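Local coordinates for protein peroxiredoxin 6 (Arenicola marina, PDB 2V41) that probably acts as a thiol-specific peroxidase, reducing hydrogen peroxide to water and organic hydroperoxides to alcohols, at residues A[170-175]-A[184-189]; A[25-30]-A[135-140]. The protein carries 1 engineered substitution. All coordinates share one frame; numbering follows the deposited sequence.

Contact 1 (A[170-175]-A[184-189]). With BEZ (benzoic acid), chain J.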
loop_
_atom_site.group_PDB
_atom_site.type_symbol
_atom_site.label_atom_id
_atom_site.label_comp_id
_atom_site.label_asym_id
_atom_site.label_seq_id
_atom_site.Cartn_x
_atom_site.Cartn_y
_atom_site.Cartn_z
ATOM N N LYS A 170 -1.505 -20.945 10.952
ATOM C CA LYS A 170 -2.871 -20.796 10.467
ATOM C C LYS A 170 -3.530 -19.616 11.166
ATOM O O LYS A 170 -4.619 -19.698 11.725
ATOM C CB LYS A 170 -3.646 -22.091 10.657
ATOM C CG LYS A 170 -2.875 -23.360 10.172
ATOM C CD LYS A 170 -3.849 -24.463 9.902
ATOM C CE LYS A 170 -3.349 -25.508 8.935
ATOM N NZ LYS A 170 -4.529 -26.268 8.479
ATOM N N VAL A 171 -2.850 -18.477 11.072
ATOM C CA VAL A 171 -3.261 -17.241 11.700
ATOM C C VAL A 171 -3.210 -16.153 10.630
ATOM O O VAL A 171 -2.628 -16.332 9.543
ATOM C CB VAL A 171 -2.348 -16.886 12.901
ATOM C CG1 VAL A 171 -2.346 -18.016 13.915
ATOM C CG2 VAL A 171 -0.920 -16.557 12.437
ATOM N N ALA A 172 -3.876 -15.044 10.952
ATOM C CA ALA A 172 -3.994 -13.859 10.083
ATOM C C ALA A 172 -3.781 -12.664 11.001
ATOM O O ALA A 172 -4.256 -12.671 12.140
ATOM C CB ALA A 172 -5.406 -13.825 9.358
ATOM N N THR A 173 -3.071 -11.640 10.514
ATOM C CA THR A 173 -2.753 -10.492 11.334
ATOM C C THR A 173 -3.844 -9.415 11.203
ATOM O O THR A 173 -4.229 -9.069 10.081
ATOM C CB THR A 173 -1.318 -9.988 11.081
ATOM O OG1 THR A 173 -1.192 -9.383 9.794
ATOM C CG2 THR A 173 -0.393 -11.135 11.158
ATOM N N PRO A 174 -4.402 -8.953 12.353
ATOM C CA PRO A 174 -5.536 -8.023 12.396
ATOM C C PRO A 174 -5.167 -6.589 12.089
ATOM O O PRO A 174 -3.987 -6.327 11.906
ATOM C CB PRO A 174 -6.069 -8.172 13.840
ATOM C CG PRO A 174 -4.937 -8.468 14.600
ATOM C CD PRO A 174 -4.038 -9.365 13.712
ATOM N N ALA A 175 -6.157 -5.686 12.018
ATOM C CA ALA A 175 -5.878 -4.221 11.781
ATOM C C ALA A 175 -4.747 -3.712 12.666
ATOM O O ALA A 175 -4.776 -3.865 13.886
ATOM C CB ALA A 175 -7.104 -3.358 12.075
ATOM N N MET A 184 -5.185 -13.452 14.673
ATOM C CA MET A 184 -6.474 -14.059 14.550
ATOM C C MET A 184 -6.241 -15.429 13.953
ATOM O O MET A 184 -5.333 -15.621 13.077
ATOM C CB MET A 184 -7.383 -13.226 13.628
ATOM C CG MET A 184 -7.533 -11.713 14.036
ATOM S SD MET A 184 -7.896 -11.344 15.760
ATOM C CE MET A 184 -9.565 -12.001 15.872
ATOM N N VAL A 185 -7.029 -16.395 14.422
ATOM C CA VAL A 185 -6.936 -17.733 13.879
ATOM C C VAL A 185 -7.736 -17.673 12.605
ATOM O O VAL A 185 -8.834 -17.099 12.588
ATOM C CB VAL A 185 -7.489 -18.801 14.872
ATOM C CG1 VAL A 185 -7.348 -20.240 14.288
ATOM C CG2 VAL A 185 -6.768 -18.656 16.198
ATOM N N VAL A 186 -7.190 -18.234 11.526
ATOM C CA VAL A 186 -7.869 -18.187 10.257
ATOM C C VAL A 186 -9.228 -18.888 10.420
ATOM O O VAL A 186 -9.336 -19.806 11.210
ATOM C CB VAL A 186 -7.015 -18.748 9.074
ATOM C CG1 VAL A 186 -5.792 -17.873 8.879
ATOM C CG2 VAL A 186 -6.659 -20.250 9.250
ATOM N N PRO A 187 -10.280 -18.372 9.734
ATOM C CA PRO A 187 -11.683 -18.832 9.878
ATOM C C PRO A 187 -11.918 -20.218 9.365
ATOM O O PRO A 187 -12.854 -20.872 9.815
ATOM C CB PRO A 187 -12.496 -17.845 9.009
ATOM C CG PRO A 187 -11.499 -17.117 8.151
ATOM C CD PRO A 187 -10.141 -17.245 8.787
ATOM N N GLY A 188 -11.075 -20.660 8.429
ATOM C CA GLY A 188 -11.163 -22.017 7.863
ATOM C C GLY A 188 -10.839 -23.144 8.844
ATOM O O GLY A 188 -11.257 -24.278 8.650
ATOM N N VAL A 189 -10.072 -22.829 9.882
ATOM C CA VAL A 189 -9.643 -23.803 10.899
ATOM C C VAL A 189 -10.836 -24.267 11.762
ATOM O O VAL A 189 -11.563 -23.463 12.365
ATOM C CB VAL A 189 -8.512 -23.172 11.788
ATOM C CG1 VAL A 189 -8.329 -23.926 13.090
ATOM C CG2 VAL A 189 -7.214 -23.140 11.031
HETATM C C BEZ J . -9.902 -12.830 8.100
HETATM O O1 BEZ J . -9.360 -12.984 9.213
HETATM O O2 BEZ J . -10.602 -11.815 7.906
HETATM C C1 BEZ J . -9.764 -13.833 6.988
HETATM C C2 BEZ J . -10.717 -13.866 5.955
HETATM C C3 BEZ J . -10.642 -14.749 4.914
HETATM C C4 BEZ J . -9.593 -15.647 4.933
HETATM C C5 BEZ J . -8.619 -15.651 5.933
HETATM C C6 BEZ J . -8.713 -14.733 6.979
#
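Met184 pairs with Ala172 by two backbone bonds in an antiparallel hydrogen-bonded pair: Ala172 N gives to Met184 O at 2.6 Å, and Met184 N meets Ala172 O at 2.8 Å. Met184 CG, a methylene, meets the rigid ring of Pro174 at 3.8 Å from its CB, while bends at chi2 (-48°) and chi3 (-68°) lead the chain's far end away from 170-175. At Val185, in a non-hydrogen-bonded pair with Val171, the side chains diverge; both reach Phe198 and Thr216, where branched apolar groups suit a buried site. Val186 N continues the pattern with a nearly straight bond to Lys170 O (3.0 Å), though from above the carbonyl plane. Both its methyls lie against the Lys170 carbonyl: CG2 rests on Lys170 O, while CG1 also comes 3.6 Å from Val171 C and near Ala172 CB. An alanine here would keep that backbone bond but would probably open a gap beside Ala172 CB and the Lys170 carbonyl. Pro187 points away from 170-175 and sets its ring over one face of the benzoic acid, CD 3.4 Å from ligand C6. Closing the type I turn, Val189 CG2 packs 3.7 Å from Lys170 CB, leaving the ammonium to a long, weak ion pair with Glu193. Backbone amides thus settle the hairpin's register, while the apolar Pro187 ring suits the ligand's ring, whose carboxylate is left to polar groups of the second subunit.

Contact 2 (A[25-30]-A[135-140])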
loop_
_atom_site.group_PDB
_atom_site.type_symbol
_atom_site.label_atom_id
_atom_site.label_comp_id
_atom_site.label_asym_id
_atom_site.label_seq_id
_atom_site.Cartn_x
_atom_site.Cartn_y
_atom_site.Cartn_z
ATOM N N ASP A 25 16.601 -15.529 -11.508
ATOM C CA ASP A 25 17.977 -15.964 -11.226
ATOM C C ASP A 25 18.668 -15.112 -10.157
ATOM O O ASP A 25 19.426 -15.643 -9.349
ATOM C CB ASP A 25 18.841 -15.919 -12.485
ATOM C CG ASP A 25 18.467 -16.979 -13.513
ATOM O OD1 ASP A 25 17.467 -17.699 -13.305
ATOM O OD2 ASP A 25 19.195 -17.081 -14.543
ATOM N N TRP A 26 18.446 -13.795 -10.188
ATOM C CA TRP A 26 19.007 -12.869 -9.189
ATOM C C TRP A 26 18.319 -13.092 -7.855
ATOM O O TRP A 26 18.940 -12.984 -6.776
ATOM C CB TRP A 26 18.844 -11.387 -9.611
ATOM C CG TRP A 26 19.132 -10.403 -8.479
ATOM C CD1 TRP A 26 20.356 -9.882 -8.124
ATOM C CD2 TRP A 26 18.177 -9.861 -7.531
ATOM N NE1 TRP A 26 20.209 -9.053 -7.020
ATOM C CE2 TRP A 26 18.884 -9.021 -6.653
ATOM C CE3 TRP A 26 16.797 -9.998 -7.358
ATOM C CZ2 TRP A 26 18.260 -8.332 -5.608
ATOM C CZ3 TRP A 26 16.172 -9.295 -6.302
ATOM C CH2 TRP A 26 16.907 -8.475 -5.456
ATOM N N LEU A 27 17.029 -13.386 -7.944
ATOM C CA LEU A 27 16.217 -13.583 -6.766
ATOM C C LEU A 27 16.625 -14.873 -6.128
ATOM O O LEU A 27 16.890 -14.877 -4.943
ATOM C CB LEU A 27 14.705 -13.543 -7.078
ATOM C CG LEU A 27 13.792 -13.165 -5.895
ATOM C CD1 LEU A 27 14.158 -11.768 -5.338
ATOM C CD2 LEU A 27 12.263 -13.278 -6.248
ATOM N N GLY A 28 16.744 -15.951 -6.903
ATOM C CA GLY A 28 17.070 -17.279 -6.336
ATOM C C GLY A 28 15.876 -17.793 -5.545
ATOM O O GLY A 28 14.741 -17.545 -5.935
ATOM N N ASN A 29 16.112 -18.454 -4.409
ATOM C CA ASN A 29 15.017 -18.961 -3.548
ATOM C C ASN A 29 14.764 -18.130 -2.272
ATOM O O ASN A 29 14.914 -18.583 -1.113
ATOM C CB ASN A 29 15.278 -20.422 -3.179
ATOM C CG ASN A 29 14.006 -21.259 -3.256
ATOM O OD1 ASN A 29 13.375 -21.345 -4.337
ATOM N ND2 ASN A 29 13.607 -21.860 -2.122
ATOM N N SER A 30 14.371 -16.901 -2.485
ATOM C CA SER A 30 14.429 -15.912 -1.416
ATOM C C SER A 30 13.400 -14.891 -1.649
ATOM O O SER A 30 13.133 -14.574 -2.810
ATOM C CB SER A 30 15.764 -15.207 -1.429
ATOM O OG SER A 30 15.576 -13.931 -0.921
ATOM N N PRO A 135 9.513 -16.646 -2.120
ATOM C CA PRO A 135 10.470 -17.651 -2.694
ATOM C C PRO A 135 9.918 -18.457 -3.882
ATOM O O PRO A 135 10.697 -18.905 -4.739
ATOM C CB PRO A 135 10.790 -18.562 -1.497
ATOM C CG PRO A 135 10.498 -17.656 -0.276
ATOM C CD PRO A 135 9.329 -16.806 -0.667
ATOM N N ASP A 136 8.587 -18.651 -3.899
ATOM C CA ASP A 136 7.851 -19.230 -5.020
ATOM C C ASP A 136 7.690 -18.291 -6.216
ATOM O O ASP A 136 7.031 -18.660 -7.129
ATOM C CB ASP A 136 6.437 -19.676 -4.577
ATOM C CG ASP A 136 5.549 -18.496 -4.088
ATOM O OD1 ASP A 136 5.959 -17.341 -4.151
ATOM O OD2 ASP A 136 4.439 -18.715 -3.585
ATOM N N LYS A 137 8.255 -17.080 -6.203
ATOM C CA LYS A 137 8.167 -16.109 -7.332
ATOM C C LYS A 137 6.779 -15.433 -7.552
ATOM O O LYS A 137 6.621 -14.626 -8.488
ATOM C CB LYS A 137 8.649 -16.708 -8.656
ATOM C CG LYS A 137 9.937 -17.517 -8.623
ATOM C CD LYS A 137 11.145 -16.670 -8.329
ATOM C CE LYS A 137 12.393 -17.529 -8.087
ATOM N NZ LYS A 137 12.250 -18.312 -6.836
ATOM N N LYS A 138 5.807 -15.743 -6.686
ATOM C CA LYS A 138 4.473 -15.118 -6.728
ATOM C C LYS A 138 4.424 -13.767 -5.998
ATOM O O LYS A 138 5.179 -13.568 -5.043
ATOM C CB LYS A 138 3.404 -16.062 -6.153
ATOM C CG LYS A 138 3.126 -17.257 -7.036
ATOM C CD LYS A 138 2.209 -18.283 -6.412
ATOM C CE LYS A 138 2.002 -19.491 -7.370
ATOM N NZ LYS A 138 1.209 -20.601 -6.720
ATOM N N LEU A 139 3.547 -12.858 -6.463
ATOM C CA LEU A 139 3.285 -11.581 -5.792
ATOM C C LEU A 139 2.316 -11.806 -4.617
ATOM O O LEU A 139 1.279 -12.492 -4.760
ATOM C CB LEU A 139 2.731 -10.528 -6.732
ATOM C CG LEU A 139 2.486 -9.116 -6.190
ATOM C CD1 LEU A 139 3.743 -8.279 -6.068
ATOM C CD2 LEU A 139 1.452 -8.439 -7.117
ATOM N N LYS A 140 2.749 -11.276 -3.468
ATOM C CA LYS A 140 2.131 -11.436 -2.170
ATOM C C LYS A 140 1.444 -10.159 -1.706
ATOM O O LYS A 140 0.420 -10.237 -1.047
ATOM C CB LYS A 140 3.191 -11.848 -1.151
ATOM C CG LYS A 140 3.936 -13.171 -1.464
ATOM C CD LYS A 140 3.012 -14.368 -1.597
ATOM C CE LYS A 140 3.836 -15.659 -1.823
ATOM N NZ LYS A 140 3.058 -16.979 -1.860
#
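Lys137 and Leu27 run past each other in opposite directions, the lysine's CD lying 4.1 Å from Leu27 CD2. This apolar touch uses the methylenes of a long side chain and leaves its charged end to travel on. Bends at chi2 (-68°) and chi4 (-67°) curl that end back over its own loop, and NZ arrives between two backbone carbonyls. It gives hydrogen bonds to Gly28 O at 2.8 Å and to Pro135 O at 2.7 Å, tilted from the carbonyl plane in each case, so one ammonium ties the two segments together. Gly28 is the first residue to leave helix 23-27, and its positive phi is a conformation glycine adopts with little strain. The partner loop is the turn of the beta hairpin between strands 124-133 and 139-145, at one edge of the central sheet of this peroxiredoxin's thioredoxin-like fold; helix 23-27 leads into strand 31-36, next in that sheet. Asn29 crosses Lys137 at about a right angle, with OD1 4.1 Å from NZ, too far to bond. The puckered Pro135 ring puts CB 4.1 Å from Ser30 N and also touches Trp31. Asp136 uses both oxygens within its own segment: OD1 takes Lys138 N from above the carboxylate plane, making an Asx turn, and OD2 receives NZ of Lys140, on the following strand, on its syn side at 2.8 Å in a salt bridge.

Overall arrangement
The two contacts lie in series along the chain and do not touch: their centres are 25 Å apart and their nearest atoms about 11 Å. Contact 2 lies in the AhpC/TSA family part of the chain, fastening a helix end to a hairpin turn at the surface of the catalytic fold. Contact 1, in the C-terminal domain of the 1-Cys peroxiredoxins, is a buried hairpin at the dimer interface. Its benzoic acid is also hydrogen-bonded to Thr42, Val44 and Ser45 of the second subunit; Ser45, evidently the engineered residue, stands at the predicted peroxidatic cysteine position. Contact 1 therefore probably helps to wall the partner's active-site pocket, whereas contact 2 stands away from the active site.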